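Local coordinates for Sec-alkyl sulfatase (Pseudomonas sp. dsm 6611, PDB 2YHE) that hydrolyses (R)-secondary-alkyl sulfates enantioselectively with strict inversion of configuration, giving (S)-alcohols and sulfate, at the interface of chains A and B. Sequence-based numbering; all coordinates share one arbitrary frame. Chains: chain A/B, Sec-alkyl sulfatase.

The interface of chains A and B. Residues chain A 338, 342, 373; chain B 594-595, 598.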
loop_
_atom_site.group_PDB
_atom_site.type_symbol
_atom_site.label_atom_id
_atom_site.label_comp_id
_atom_site.label_asym_id
_atom_site.label_seq_id
_atom_site.Cartn_x
_atom_site.Cartn_y
_atom_site.Cartn_z
ATOM N N ASP A 338 -9.323 3.940 -20.246
ATOM C CA ASP A 338 -8.930 4.382 -21.585
ATOM C C ASP A 338 -8.906 3.215 -22.544
ATOM O O ASP A 338 -9.389 3.353 -23.668
ATOM C CB ASP A 338 -7.556 5.046 -21.554
ATOM C CG ASP A 338 -7.304 6.013 -22.705
ATOM O OD1 ASP A 338 -8.279 6.642 -23.177
ATOM O OD2 ASP A 338 -6.114 6.223 -23.054
ATOM N N GLU A 342 -11.068 2.986 -25.913
ATOM C CA GLU A 342 -10.483 2.723 -27.206
ATOM C C GLU A 342 -11.081 1.445 -27.821
ATOM O O GLU A 342 -11.660 1.519 -28.916
ATOM C CB GLU A 342 -8.962 2.658 -27.125
ATOM C CG GLU A 342 -8.317 2.657 -28.498
ATOM C CD GLU A 342 -6.812 2.570 -28.538
ATOM O OE1 GLU A 342 -6.175 2.489 -27.462
ATOM O OE2 GLU A 342 -6.272 2.528 -29.666
ATOM N N ARG A 373 -11.594 8.347 -16.856
ATOM C CA ARG A 373 -10.156 8.202 -17.073
ATOM C C ARG A 373 -9.407 9.412 -16.571
ATOM O O ARG A 373 -8.459 9.273 -15.784
ATOM C CB ARG A 373 -9.899 8.005 -18.558
ATOM C CG ARG A 373 -8.437 7.953 -18.913
ATOM C CD ARG A 373 -8.205 8.395 -20.336
ATOM N NE ARG A 373 -8.667 9.757 -20.591
ATOM C CZ ARG A 373 -9.093 10.188 -21.767
ATOM N NH1 ARG A 373 -9.114 9.377 -22.809
ATOM N NH2 ARG A 373 -9.497 11.434 -21.913
ATOM N N GLN B 594 -1.955 9.150 -22.485
ATOM C CA GLN B 594 -1.338 8.695 -23.731
ATOM C C GLN B 594 -1.824 7.319 -24.147
ATOM O O GLN B 594 -2.249 6.523 -23.302
ATOM C CB GLN B 594 0.196 8.683 -23.587
ATOM C CG GLN B 594 0.694 8.018 -22.311
ATOM C CD GLN B 594 2.079 7.487 -22.387
ATOM O OE1 GLN B 594 2.573 7.095 -23.452
ATOM N NE2 GLN B 594 2.720 7.401 -21.237
ATOM N N ARG B 595 -1.746 7.052 -25.447
ATOM C CA ARG B 595 -2.087 5.762 -26.034
ATOM C C ARG B 595 -0.893 5.304 -26.867
ATOM O O ARG B 595 -0.432 6.039 -27.740
ATOM C CB ARG B 595 -3.384 5.825 -26.878
ATOM C CG ARG B 595 -4.633 5.938 -26.039
ATOM C CD ARG B 595 -5.868 5.944 -26.901
ATOM N NE ARG B 595 -7.066 6.290 -26.136
ATOM C CZ ARG B 595 -8.258 6.506 -26.674
ATOM N NH1 ARG B 595 -8.427 6.420 -27.984
ATOM N NH2 ARG B 595 -9.288 6.819 -25.908
ATOM N N SER B 598 -1.143 3.900 -31.239
ATOM C CA SER B 598 -2.214 4.509 -32.029
ATOM C C SER B 598 -1.980 5.991 -32.276
ATOM O O SER B 598 -1.126 6.600 -31.615
ATOM C CB SER B 598 -3.581 4.253 -31.404
ATOM O OG SER B 598 -3.775 4.928 -30.171
#
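A:Asp338 and B:Arg595 form the ionic centre of this patch, where strand 591-596 of chain B reaches across to helix 330-344 of chain A. The terminal nitrogen NH2 of B:Arg595 makes a salt bridge of 2.9 Å to carboxylate oxygen OD1 of A:Asp338, hydrogen-bonded with an angle of 156° at the hydrogen. NE of B:Arg595 adds weak hydrogen bonds to OD1 and OD2 of A:Asp338, each 3.2 Å long. The carboxylate lies at the guanidinium edge, but the two planes are turned 48° apart, and NH2 meets OD1 from above the carboxylate plane. With its chain extended from CG to NE (chi3 -170°), B:Arg595 reaches from its strand to set its guanidinium edge on A:Asp338 and one face against A:Glu342.

Within chain A, NH1 of A:Arg373, on helix 362-388, donates to OD1 of A:Asp338 at 2.9 Å. It comes from the carboxylate face opposite the one used by B:Arg595, so OD1 is gripped between two guanidinium groups and the second-shell arginine probably helps fix the aspartate. The shared anion probably offsets the like charges of the arginines.

Packing comes from A:Glu342, one helical turn on. Its CB sits over the centre of one guanidinium face of B:Arg595, 3.9 Å above it, and the two side chains run past each other in opposite directions. Extended beyond CG, OE2 of A:Glu342 comes to 3.5 Å from the hydroxyl OG of B:Ser598, a polar approach rather than a firm bond. Its OE1 lies near NE of B:Arg595, where it may add favourable electrostatics.

Pisa1 is a homodimer, and this patch, repeated by the two-fold axis, probably helps hold strand 591-596, in the alkyl sulfatase C-terminal region of one subunit, against helix 330-344 of the other.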